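PDB 2DFA: 5-oxoprolinase subunit A from Thermus thermophilus, which probably cleaves 5-oxoproline to L-glutamate at the cost of ATP hydrolysis, as the A subunit of a three-component 5-oxoprolinase. Local coordinates for residues A[107-112]-A[140-145]; A[167-172]-A[206-211]; A[23-28]-A[50-55]; A[33-38]-A[59-64]. One frame throughout, in Å; residues are numbered along the deposited sequence.

Contact 1 (A[107-112]-A[140-145]); sequences HVKPHG and PLVVLP
The carbonyl oxygen of Val-108 has Val-142 N and a methyl of Leu-141 close to it. It accepts the backbone N-H of Val-142, with Val-142 N at 3.0 Å from Val-108 O and the hydrogen almost exactly in line (177°). The methyl carbon Leu-141 CD1 lies 3.3 Å from Val-108 O. In the second backbone bond Val-108 is the donor, from Val-108 N to Pro-140 O at 3.2 Å; it is more bent (144°). Pro-140 O also has the CA-H of His-107 beside it. Together the two bonds bridge Val-108 to Leu-141 in the parallel sense, joining 107-112 to strand 141-143.

Apolar groups fill in around this bridge. Leu-141 CB points away from 107-112, but a chi2 of 56° brings Leu-141 CD1 back to Val-108 CG1 at 3.9 Å. Val-142 faces the other segment. Val-142 CB meets Lys-109 CB at 3.9 Å, and Val-142 CG2 meets His-107 CD2 at 3.8 Å. The ring of Pro-140 reaches His-107 CB with its CG.

The polar ends turn to other partners. His-107 NE2 bonds Asn-32 OD1. The extended Lys-109 chain leads away to a salt bridge with Glu-163 and a hydrogen bond with Asn-6. The backbones of His-107 and Lys-109 also bond Ala-61, and 107-112 therefore links strand 58-62 to strand 141-143 within the core. The buried lysine is thus anchored at its ammonium end by Glu-163 and Asn-6, while the backbone bonds of the neighbouring Val-108 hold this part of the chain against strand 141-143.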
loop_
_atom_site.group_PDB
_atom_site.type_symbol
_atom_site.label_atom_id
_atom_site.label_comp_id
_atom_site.label_asym_id
_atom_site.label_seq_id
_atom_site.Cartn_x
_atom_site.Cartn_y
_atom_site.Cartn_z
ATOM N N HIS A 107 25.263 -5.325 8.462
ATOM C CA HIS A 107 24.651 -5.266 9.781
ATOM C C HIS A 107 23.144 -5.063 9.666
ATOM O O HIS A 107 22.590 -5.039 8.569
ATOM C CB HIS A 107 25.237 -4.089 10.571
ATOM C CG HIS A 107 24.949 -2.752 9.955
ATOM N ND1 HIS A 107 25.655 -2.258 8.878
ATOM C CD2 HIS A 107 23.993 -1.833 10.229
ATOM C CE1 HIS A 107 25.146 -1.094 8.516
ATOM N NE2 HIS A 107 24.135 -0.814 9.319
ATOM N N VAL A 108 22.499 -4.941 10.817
ATOM C CA VAL A 108 21.070 -4.670 10.876
ATOM C C VAL A 108 20.870 -3.616 11.953
ATOM O O VAL A 108 21.506 -3.658 13.012
ATOM C CB VAL A 108 20.235 -5.920 11.239
ATOM C CG1 VAL A 108 18.761 -5.520 11.415
ATOM C CG2 VAL A 108 20.354 -6.970 10.138
ATOM N N LYS A 109 19.999 -2.657 11.663
ATOM C CA LYS A 109 19.681 -1.587 12.590
ATOM C C LYS A 109 18.233 -1.165 12.347
ATOM O O LYS A 109 17.907 -0.625 11.289
ATOM C CB LYS A 109 20.588 -0.382 12.357
ATOM C CG LYS A 109 20.221 0.840 13.188
ATOM C CD LYS A 109 21.030 2.054 12.732
ATOM C CE LYS A 109 20.647 3.315 13.481
ATOM N NZ LYS A 109 21.324 4.503 12.879
ATOM N N PRO A 110 17.354 -1.401 13.325
ATOM C CA PRO A 110 15.929 -1.041 13.222
ATOM C C PRO A 110 15.744 0.452 12.964
ATOM O O PRO A 110 16.567 1.267 13.384
ATOM C CB PRO A 110 15.367 -1.446 14.581
ATOM C CG PRO A 110 16.287 -2.567 15.015
ATOM C CD PRO A 110 17.644 -2.056 14.613
ATOM N N HIS A 111 14.652 0.805 12.292
ATOM C CA HIS A 111 14.360 2.201 11.975
ATOM C C HIS A 111 13.220 2.810 12.787
ATOM O O HIS A 111 12.269 2.123 13.164
ATOM C CB HIS A 111 13.997 2.343 10.492
ATOM C CG HIS A 111 13.288 3.625 10.169
ATOM N ND1 HIS A 111 13.949 4.828 10.040
ATOM C CD2 HIS A 111 11.970 3.903 10.018
ATOM C CE1 HIS A 111 13.068 5.792 9.824
ATOM N NE2 HIS A 111 11.861 5.256 9.805
ATOM N N GLY A 112 13.331 4.118 13.021
ATOM C CA GLY A 112 12.311 4.877 13.723
ATOM C C GLY A 112 11.593 4.279 14.917
ATOM O O GLY A 112 12.221 3.852 15.885
ATOM N N PRO A 140 25.904 -8.658 12.810
ATOM C CA PRO A 140 25.939 -7.810 14.003
ATOM C C PRO A 140 24.684 -6.940 14.053
ATOM O O PRO A 140 24.165 -6.528 13.018
ATOM C CB PRO A 140 27.205 -6.985 13.805
ATOM C CG PRO A 140 27.279 -6.850 12.325
ATOM C CD PRO A 140 26.917 -8.229 11.830
ATOM N N LEU A 141 24.192 -6.687 15.255
ATOM C CA LEU A 141 23.010 -5.859 15.433
ATOM C C LEU A 141 23.444 -4.575 16.115
ATOM O O LEU A 141 24.120 -4.610 17.144
ATOM C CB LEU A 141 21.977 -6.596 16.295
ATOM C CG LEU A 141 20.610 -5.940 16.523
ATOM C CD1 LEU A 141 19.944 -5.642 15.179
ATOM C CD2 LEU A 141 19.741 -6.873 17.359
ATOM N N VAL A 142 23.085 -3.442 15.520
ATOM C CA VAL A 142 23.415 -2.135 16.076
ATOM C C VAL A 142 22.360 -1.811 17.128
ATOM O O VAL A 142 21.159 -1.873 16.853
ATOM C CB VAL A 142 23.408 -1.048 14.972
ATOM C CG1 VAL A 142 23.644 0.334 15.575
ATOM C CG2 VAL A 142 24.478 -1.366 13.946
ATOM N N VAL A 143 22.806 -1.469 18.332
ATOM C CA VAL A 143 21.876 -1.174 19.414
ATOM C C VAL A 143 22.255 0.057 20.222
ATOM O O VAL A 143 23.356 0.594 20.092
ATOM C CB VAL A 143 21.784 -2.354 20.407
ATOM C CG1 VAL A 143 21.623 -3.663 19.661
ATOM C CG2 VAL A 143 23.030 -2.395 21.279
ATOM N N LEU A 144 21.318 0.497 21.056
ATOM C CA LEU A 144 21.546 1.631 21.942
ATOM C C LEU A 144 22.038 1.014 23.241
ATOM O O LEU A 144 21.357 0.178 23.835
ATOM C CB LEU A 144 20.249 2.400 22.200
ATOM C CG LEU A 144 20.124 3.764 21.521
ATOM C CD1 LEU A 144 18.845 4.449 21.990
ATOM C CD2 LEU A 144 21.333 4.620 21.866
ATOM N N PRO A 145 23.234 1.410 23.695
ATOM C CA PRO A 145 23.782 0.860 24.939
ATOM C C PRO A 145 22.928 1.148 26.173
ATOM O O PRO A 145 22.309 2.210 26.281
ATOM C CB PRO A 145 25.168 1.502 25.014
ATOM C CG PRO A 145 24.957 2.826 24.332
ATOM C CD PRO A 145 24.125 2.440 23.134
#

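Contact 2 (A[167-172]-A[206-211]); sequences ERAYLR and EALDGG
Arg-172 reaches over to the turn formed by 206-211, and each part of its chain meets something there. Arg-172 CB sits 3.6 Å from Asp-209 OD2. CG comes near Gly-210 O and Asp-209 OD1. CD stays beside Gly-210 O, with Asp-209 O a little farther off. The Arg-172 chain then bends at chi3 (63°). At the tip, Arg-172 NH1 donates to Gly-210 O at 2.8 Å. That oxygen lies in the guanidinium plane, while the nitrogen stands above the carbonyl plane of Gly-210. The charged ends of Arg-172 and Asp-209 are not in contact.

Asp-209 instead grips the backbone of Arg-172. Asp-209 OD1 accepts from Arg-172 N at 2.7 Å through the syn lone pair, and OD2 adds a weak bond to the same N-H. Nearby, Leu-208 N donates to Tyr-170 O at 2.7 Å in a nearly straight bond (172°). Water 1 joins the segments once more, accepting from Tyr-170 N and donating to Glu-206 O.

Ala-207 to Gly-210 form a type I beta turn, part of the hairpin between strands 204-206 and 212-214. Packing on it is light: Leu-171 CD2 lies 4.2 Å from Leu-208 CB, the two side chains pointing the same way. Tyr-170 packs on helix 189-201. The hairpin tip is thus fastened to the loop after strand 160-164 mainly by polar bonds, and the Asp-209 carboxylate probably draws part of its stabilisation from the Arg-172 backbone N-H.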
loop_
_atom_site.group_PDB
_atom_site.type_symbol
_atom_site.label_atom_id
_atom_site.label_comp_id
_atom_site.label_asym_id
_atom_site.label_seq_id
_atom_site.Cartn_x
_atom_site.Cartn_y
_atom_site.Cartn_z
ATOM N N GLU A 167 25.027 14.060 17.587
ATOM C CA GLU A 167 24.059 15.136 17.374
ATOM C C GLU A 167 22.958 15.212 18.424
ATOM O O GLU A 167 22.117 16.112 18.380
ATOM C CB GLU A 167 23.409 14.999 15.999
ATOM C CG GLU A 167 24.373 15.077 14.833
ATOM C CD GLU A 167 23.658 14.957 13.498
ATOM O OE1 GLU A 167 22.953 15.913 13.111
ATOM O OE2 GLU A 167 23.792 13.902 12.845
ATOM N N ARG A 168 22.951 14.271 19.363
ATOM C CA ARG A 168 21.928 14.253 20.402
ATOM C C ARG A 168 22.530 14.472 21.779
ATOM O O ARG A 168 23.618 13.977 22.070
ATOM C CB ARG A 168 21.179 12.917 20.382
ATOM C CG ARG A 168 20.365 12.687 19.119
ATOM C CD ARG A 168 19.229 13.698 19.015
ATOM N NE ARG A 168 18.280 13.562 20.120
ATOM C CZ ARG A 168 17.499 12.503 20.306
ATOM N NH1 ARG A 168 17.545 11.482 19.459
ATOM N NH2 ARG A 168 16.675 12.459 21.344
ATOM N N ALA A 169 21.821 15.215 22.624
ATOM C CA ALA A 169 22.298 15.480 23.975
ATOM C C ALA A 169 22.051 14.253 24.842
ATOM O O ALA A 169 21.092 13.506 24.627
ATOM C CB ALA A 169 21.581 16.689 24.564
ATOM N N TYR A 170 22.932 14.053 25.818
ATOM C CA TYR A 170 22.831 12.935 26.744
ATOM C C TYR A 170 22.514 13.435 28.149
ATOM O O TYR A 170 22.790 14.584 28.486
ATOM C CB TYR A 170 24.147 12.154 26.791
ATOM C CG TYR A 170 24.379 11.242 25.611
ATOM C CD1 TYR A 170 24.595 11.757 24.333
ATOM C CD2 TYR A 170 24.395 9.859 25.776
ATOM C CE1 TYR A 170 24.823 10.909 23.246
ATOM C CE2 TYR A 170 24.620 9.004 24.702
ATOM C CZ TYR A 170 24.835 9.534 23.442
ATOM O OH TYR A 170 25.053 8.686 22.384
ATOM N N LEU A 171 21.931 12.561 28.963
ATOM C CA LEU A 171 21.604 12.902 30.341
ATOM C C LEU A 171 22.560 12.114 31.229
ATOM O O LEU A 171 23.153 11.129 30.782
ATOM C CB LEU A 171 20.157 12.517 30.658
ATOM C CG LEU A 171 19.060 13.135 29.785
ATOM C CD1 LEU A 171 17.705 12.623 30.252
ATOM C CD2 LEU A 171 19.111 14.653 29.868
ATOM N N ARG A 172 22.716 12.538 32.481
ATOM C CA ARG A 172 23.616 11.842 33.396
ATOM C C ARG A 172 23.299 10.353 33.485
ATOM O O ARG A 172 24.188 9.536 33.724
ATOM C CB ARG A 172 23.555 12.465 34.790
ATOM C CG ARG A 172 24.157 13.856 34.867
ATOM C CD ARG A 172 24.226 14.341 36.306
ATOM N NE ARG A 172 25.102 13.512 37.131
ATOM C CZ ARG A 172 26.421 13.429 36.979
ATOM N NH1 ARG A 172 27.030 14.127 36.029
ATOM N NH2 ARG A 172 27.133 12.647 37.779
ATOM N N GLU A 206 29.693 15.241 27.291
ATOM C CA GLU A 206 29.022 16.144 28.215
ATOM C C GLU A 206 27.559 15.741 28.410
ATOM O O GLU A 206 26.881 15.259 27.510
ATOM C CB GLU A 206 29.103 17.562 27.641
ATOM C CG GLU A 206 28.734 18.638 28.664
ATOM C CD GLU A 206 28.661 19.985 27.980
ATOM O OE1 GLU A 206 29.272 20.142 26.932
ATOM O OE2 GLU A 206 28.002 20.878 28.520
ATOM N N ALA A 207 27.088 15.900 29.658
ATOM C CA ALA A 207 25.685 15.638 29.927
ATOM C C ALA A 207 24.893 16.942 30.048
ATOM O O ALA A 207 25.345 17.939 30.601
ATOM C CB ALA A 207 25.581 14.833 31.222
ATOM N N LEU A 208 23.686 16.925 29.465
ATOM C CA LEU A 208 22.856 18.122 29.477
ATOM C C LEU A 208 22.501 18.561 30.905
ATOM O O LEU A 208 22.420 19.742 31.224
ATOM C CB LEU A 208 21.592 17.809 28.664
ATOM C CG LEU A 208 20.595 18.974 28.588
ATOM C CD1 LEU A 208 21.217 20.225 27.966
ATOM C CD2 LEU A 208 19.367 18.637 27.735
ATOM N N ASP A 209 22.259 17.561 31.779
ATOM C CA ASP A 209 21.869 17.895 33.148
ATOM C C ASP A 209 23.057 17.909 34.123
ATOM O O ASP A 209 22.935 17.618 35.307
ATOM C CB ASP A 209 20.770 16.926 33.615
ATOM C CG ASP A 209 21.229 15.475 33.509
ATOM O OD1 ASP A 209 22.021 15.189 32.612
ATOM O OD2 ASP A 209 20.728 14.642 34.266
ATOM N N GLY A 210 24.235 18.275 33.619
ATOM C CA GLY A 210 25.406 18.370 34.475
ATOM C C GLY A 210 26.491 17.325 34.303
ATOM O O GLY A 210 26.210 16.131 34.189
ATOM N N GLY A 211 27.740 17.783 34.292
ATOM C CA GLY A 211 28.871 16.879 34.158
ATOM C C GLY A 211 28.950 16.140 32.836
ATOM O O GLY A 211 28.639 16.694 31.781
HETATM O O HOH W 1 24.698 16.100 26.081
#

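Contact 3 (A[23-28]-A[50-55]); sequences EIFPLV and RLAKAH
Phe-25 packs against Leu-51 and Ala-52 just after the short helix 21-24, beside the C-terminal turn of helix 42-54. That second helix is the connection of a beta-alpha-beta unit, between the parallel strands 30-34 and 58-62.

The CH-pi contact comes first. Leu-51 CD2 stands over the centre of one face of the Phe-25 ring, 3.9 Å from the centroid and 11° off the ring normal. Leu-51 CG, anti to its backbone N (chi1 -173°), meets the ring at Phe-25 CD2.

Close van der Waals contacts lie at the ring edge. Phe-25 CE2 is 3.3 Å from Ala-52 CB and equally near Ala-52 N, so the edge is tightly fitted against the helix backbone. Ala-52 CA lies in the ring plane. Beyond this pair, Phe-25 also touches Ala-9 of strand 2-9, which places the ring between helix 42-54 and the sheet.

His-55 packs at the more exposed side. One face of its imidazole has Phe-25 CB over it, offset toward the rim. Pro-26 CB approaches His-55 CD2 to 3.7 Å.

The polar bonds are internal to each segment. In 50-55, Leu-51 O accepts from both His-55 N and His-55 ND1, which reach it from opposite faces of the carbonyl plane. The ND1 bond helps fix the rotation of the imidazole. It is 3.1 Å long from His-55 ND1 to Leu-51 O, and that oxygen lies in the ring plane.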
loop_
_atom_site.group_PDB
_atom_site.type_symbol
_atom_site.label_atom_id
_atom_site.label_comp_id
_atom_site.label_asym_id
_atom_site.label_seq_id
_atom_site.Cartn_x
_atom_site.Cartn_y
_atom_site.Cartn_z
ATOM N N GLU A 23 25.311 13.030 -1.276
ATOM C CA GLU A 23 26.203 13.858 -0.473
ATOM C C GLU A 23 26.721 13.148 0.772
ATOM O O GLU A 23 27.846 13.397 1.218
ATOM C CB GLU A 23 25.486 15.143 -0.056
ATOM C CG GLU A 23 25.047 16.035 -1.213
ATOM C CD GLU A 23 24.013 15.376 -2.113
ATOM O OE1 GLU A 23 22.971 14.917 -1.594
ATOM O OE2 GLU A 23 24.242 15.321 -3.343
ATOM N N ILE A 24 25.907 12.254 1.325
ATOM C CA ILE A 24 26.271 11.532 2.539
ATOM C C ILE A 24 27.186 10.319 2.359
ATOM O O ILE A 24 28.095 10.109 3.157
ATOM C CB ILE A 24 24.998 11.074 3.302
ATOM C CG1 ILE A 24 24.250 12.288 3.853
ATOM C CG2 ILE A 24 25.376 10.128 4.436
ATOM C CD1 ILE A 24 24.956 12.983 5.004
ATOM N N PHE A 25 26.952 9.521 1.323
ATOM C CA PHE A 25 27.760 8.321 1.097
ATOM C C PHE A 25 29.273 8.518 1.068
ATOM O O PHE A 25 30.019 7.683 1.578
ATOM C CB PHE A 25 27.315 7.619 -0.185
ATOM C CG PHE A 25 26.118 6.730 -0.001
ATOM C CD1 PHE A 25 24.977 7.202 0.640
ATOM C CD2 PHE A 25 26.124 5.425 -0.482
ATOM C CE1 PHE A 25 23.859 6.383 0.798
ATOM C CE2 PHE A 25 25.007 4.600 -0.328
ATOM C CZ PHE A 25 23.875 5.080 0.311
ATOM N N PRO A 26 29.754 9.615 0.467
ATOM C CA PRO A 26 31.207 9.804 0.440
ATOM C C PRO A 26 31.798 10.181 1.803
ATOM O O PRO A 26 33.017 10.264 1.957
ATOM C CB PRO A 26 31.386 10.906 -0.602
ATOM C CG PRO A 26 30.149 11.734 -0.419
ATOM C CD PRO A 26 29.066 10.680 -0.285
ATOM N N LEU A 27 30.930 10.387 2.790
ATOM C CA LEU A 27 31.370 10.774 4.127
ATOM C C LEU A 27 31.280 9.674 5.187
ATOM O O LEU A 27 32.007 9.706 6.183
ATOM C CB LEU A 27 30.552 11.974 4.605
ATOM C CG LEU A 27 30.454 13.180 3.669
ATOM C CD1 LEU A 27 29.458 14.180 4.234
ATOM C CD2 LEU A 27 31.826 13.815 3.493
ATOM N N VAL A 28 30.393 8.704 4.987
ATOM C CA VAL A 28 30.217 7.641 5.976
ATOM C C VAL A 28 30.895 6.333 5.604
ATOM O O VAL A 28 31.257 6.123 4.448
ATOM C CB VAL A 28 28.712 7.368 6.216
ATOM C CG1 VAL A 28 28.016 8.649 6.649
ATOM C CG2 VAL A 28 28.070 6.832 4.951
ATOM N N ARG A 50 23.913 0.410 -5.330
ATOM C CA ARG A 50 24.907 0.705 -6.355
ATOM C C ARG A 50 25.774 1.878 -5.914
ATOM O O ARG A 50 26.996 1.852 -6.077
ATOM C CB ARG A 50 24.212 0.993 -7.692
ATOM C CG ARG A 50 23.636 -0.278 -8.313
ATOM C CD ARG A 50 22.863 -0.049 -9.605
ATOM N NE ARG A 50 22.577 -1.333 -10.250
ATOM C CZ ARG A 50 21.756 -1.502 -11.281
ATOM N NH1 ARG A 50 21.115 -0.467 -11.810
ATOM N NH2 ARG A 50 21.578 -2.716 -11.785
ATOM N N LEU A 51 25.143 2.895 -5.334
ATOM C CA LEU A 51 25.864 4.074 -4.859
ATOM C C LEU A 51 26.840 3.706 -3.748
ATOM O O LEU A 51 27.996 4.135 -3.759
ATOM C CB LEU A 51 24.876 5.126 -4.349
ATOM C CG LEU A 51 25.441 6.495 -3.957
ATOM C CD1 LEU A 51 26.037 7.182 -5.187
ATOM C CD2 LEU A 51 24.329 7.351 -3.363
ATOM N N ALA A 52 26.375 2.912 -2.784
ATOM C CA ALA A 52 27.218 2.486 -1.674
ATOM C C ALA A 52 28.433 1.728 -2.197
ATOM O O ALA A 52 29.561 1.959 -1.754
ATOM C CB ALA A 52 26.421 1.598 -0.719
ATOM N N LYS A 53 28.192 0.823 -3.138
ATOM C CA LYS A 53 29.257 0.021 -3.737
ATOM C C LYS A 53 30.279 0.924 -4.422
ATOM O O LYS A 53 31.487 0.721 -4.293
ATOM C CB LYS A 53 28.667 -0.943 -4.765
ATOM C CG LYS A 53 29.689 -1.848 -5.435
ATOM C CD LYS A 53 28.995 -2.781 -6.411
ATOM C CE LYS A 53 29.959 -3.768 -7.050
ATOM N NZ LYS A 53 29.223 -4.695 -7.950
ATOM N N ALA A 54 29.782 1.913 -5.155
ATOM C CA ALA A 54 30.646 2.848 -5.862
ATOM C C ALA A 54 31.516 3.622 -4.878
ATOM O O ALA A 54 32.653 3.974 -5.192
ATOM C CB ALA A 54 29.806 3.812 -6.693
ATOM N N HIS A 55 30.990 3.875 -3.682
ATOM C CA HIS A 55 31.742 4.613 -2.673
ATOM C C HIS A 55 32.392 3.747 -1.602
ATOM O O HIS A 55 32.927 4.269 -0.624
ATOM C CB HIS A 55 30.853 5.664 -2.003
ATOM C CG HIS A 55 30.524 6.824 -2.886
ATOM N ND1 HIS A 55 29.545 6.770 -3.855
ATOM C CD2 HIS A 55 31.077 8.057 -2.978
ATOM C CE1 HIS A 55 29.509 7.920 -4.507
ATOM N NE2 HIS A 55 30.429 8.718 -3.994
#

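Contact 4 (A[33-38]-A[59-64]); sequences LACGFH and VGAHPG
Leu-33 N donates to Gly-60 O at 2.9 Å, and Leu-33 O accepts from His-62 N, also at 2.9 Å. These two bonds pair strands 30-34 and 58-62 in parallel, the strands of a beta-alpha-beta unit whose crossover is helix 42-54. The first bond is nearly straight (166°). The second is bent (137°), with His-62 N above the carbonyl plane of Leu-33.

Next to these bonds, two histidine rings meet. The edge of His-38 is turned to the face of His-62 in an offset edge-to-face pair, with planes at 86° and centroids 5.8 Å apart. The ring carbon His-38 CE1 comes within 3.2 Å of His-62 O, which lies near the imidazole plane. That oxygen is buried and has no hydrogen-bond partner in the model. His-38 NE2 bonds Glu-11, and His-62 ND1 bonds Lys-109 O. His-62 is also one of the possible ligands of an empty metal site.

Packing follows outward. Cys-35 SG rests 4.1 Å from Ala-61 CB, and Phe-37 CD2 lies against Gly-64 O. At this end the second subunit comes in: Cys-35 O bonds Tyr-89 of that chain, and Phe-37 packs on its Pro-42. At the other end Leu-33 crosses Val-59 at about a right angle, Leu-33 CD2 touching Val-59 CG1 at 3.5 Å.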
loop_
_atom_site.group_PDB
_atom_site.type_symbol
_atom_site.label_atom_id
_atom_site.label_comp_id
_atom_site.label_asym_id
_atom_site.label_seq_id
_atom_site.Cartn_x
_atom_site.Cartn_y
_atom_site.Cartn_z
ATOM N N LEU A 33 20.177 0.921 4.973
ATOM C CA LEU A 33 19.227 1.048 3.875
ATOM C C LEU A 33 17.812 0.584 4.189
ATOM O O LEU A 33 17.612 -0.492 4.755
ATOM C CB LEU A 33 19.747 0.291 2.650
ATOM C CG LEU A 33 20.680 1.081 1.722
ATOM C CD1 LEU A 33 21.798 1.740 2.519
ATOM C CD2 LEU A 33 21.240 0.151 0.671
ATOM N N ALA A 34 16.836 1.408 3.807
ATOM C CA ALA A 34 15.429 1.091 4.012
ATOM C C ALA A 34 15.101 -0.155 3.191
ATOM O O ALA A 34 15.736 -0.420 2.164
ATOM C CB ALA A 34 14.545 2.270 3.573
ATOM N N CYS A 35 14.095 -0.909 3.633
ATOM C CA CYS A 35 13.738 -2.147 2.953
ATOM C C CYS A 35 12.328 -2.239 2.364
ATOM O O CYS A 35 11.787 -3.339 2.235
ATOM C CB CYS A 35 13.977 -3.321 3.912
ATOM S SG CYS A 35 15.643 -3.322 4.675
ATOM N N GLY A 36 11.736 -1.097 2.017
ATOM C CA GLY A 36 10.418 -1.099 1.401
ATOM C C GLY A 36 9.192 -0.931 2.285
ATOM O O GLY A 36 8.076 -0.850 1.768
ATOM N N PHE A 37 9.377 -0.868 3.598
ATOM C CA PHE A 37 8.239 -0.714 4.512
ATOM C C PHE A 37 7.951 0.734 4.908
ATOM O O PHE A 37 6.799 1.176 4.862
ATOM C CB PHE A 37 8.457 -1.554 5.777
ATOM C CG PHE A 37 8.060 -3.001 5.629
ATOM C CD1 PHE A 37 8.371 -3.715 4.477
ATOM C CD2 PHE A 37 7.391 -3.657 6.664
ATOM C CE1 PHE A 37 8.023 -5.068 4.352
ATOM C CE2 PHE A 37 7.036 -5.010 6.555
ATOM C CZ PHE A 37 7.350 -5.713 5.402
ATOM N N HIS A 38 8.986 1.463 5.317
ATOM C CA HIS A 38 8.775 2.850 5.676
ATOM C C HIS A 38 9.403 3.755 4.630
ATOM O O HIS A 38 9.305 4.974 4.686
ATOM C CB HIS A 38 9.425 3.097 7.037
ATOM C CG HIS A 38 10.922 2.989 6.911
ATOM N ND1 HIS A 38 11.596 1.815 7.010
ATOM C CD2 HIS A 38 11.848 4.016 6.695
ATOM C CE1 HIS A 38 12.897 2.130 6.857
ATOM N NE2 HIS A 38 13.078 3.439 6.667
ATOM N N VAL A 59 26.946 -1.822 3.651
ATOM C CA VAL A 59 25.492 -1.723 3.704
ATOM C C VAL A 59 24.845 -2.640 4.734
ATOM O O VAL A 59 25.153 -3.828 4.811
ATOM C CB VAL A 59 24.885 -2.017 2.309
ATOM C CG1 VAL A 59 23.354 -2.054 2.386
ATOM C CG2 VAL A 59 25.343 -0.953 1.324
ATOM N N GLY A 60 23.941 -2.070 5.524
ATOM C CA GLY A 60 23.225 -2.837 6.527
ATOM C C GLY A 60 21.736 -2.607 6.312
ATOM O O GLY A 60 21.352 -1.660 5.623
ATOM N N ALA A 61 20.901 -3.462 6.897
ATOM C CA ALA A 61 19.450 -3.328 6.754
ATOM C C ALA A 61 18.879 -2.376 7.796
ATOM O O ALA A 61 19.306 -2.362 8.949
ATOM C CB ALA A 61 18.779 -4.699 6.872
ATOM N N HIS A 62 17.898 -1.585 7.374
ATOM C CA HIS A 62 17.243 -0.611 8.232
ATOM C C HIS A 62 15.741 -0.949 8.227
ATOM O O HIS A 62 14.928 -0.194 7.710
ATOM C CB HIS A 62 17.491 0.790 7.654
ATOM C CG HIS A 62 17.294 1.909 8.628
ATOM N ND1 HIS A 62 17.580 1.794 9.970
ATOM C CD2 HIS A 62 16.922 3.198 8.434
ATOM C CE1 HIS A 62 17.397 2.961 10.562
ATOM N NE2 HIS A 62 16.999 3.829 9.650
ATOM N N PRO A 63 15.365 -2.105 8.804
ATOM C CA PRO A 63 13.952 -2.508 8.840
ATOM C C PRO A 63 13.061 -1.624 9.707
ATOM O O PRO A 63 13.488 -1.099 10.737
ATOM C CB PRO A 63 14.022 -3.949 9.340
ATOM C CG PRO A 63 15.211 -3.915 10.275
ATOM C CD PRO A 63 16.220 -3.116 9.456
ATOM N N GLY A 64 11.815 -1.454 9.275
ATOM C CA GLY A 64 10.887 -0.631 10.027
ATOM C C GLY A 64 9.469 -1.175 10.040
ATOM O O GLY A 64 9.190 -2.240 9.480
#

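How the contacts relate
Contacts 1 and 4 adjoin, their centres about 11 Å apart. Pro-63 O accepts, probably, from His-111 N at 2.7 Å. His-62 and His-111 bring their rings together, His-62 NE2 lying 3.2 Å from His-111 ND1. With Asp-8 they face one vacant point, consistent with a metal site, though none is confirmed. Contact 3 backs onto contact 4 through Ala-52 CB, 3.4 Å from Val-59 CG2; their segments alternate along the chain, and helix 42-54 is the crossover between the strands of contact 4. Contact 2 stands apart, its centre about 29 Å from that of contact 4 and on the opposite side of the chain's centre. Its nearest atoms are about 6 Å from contact 1.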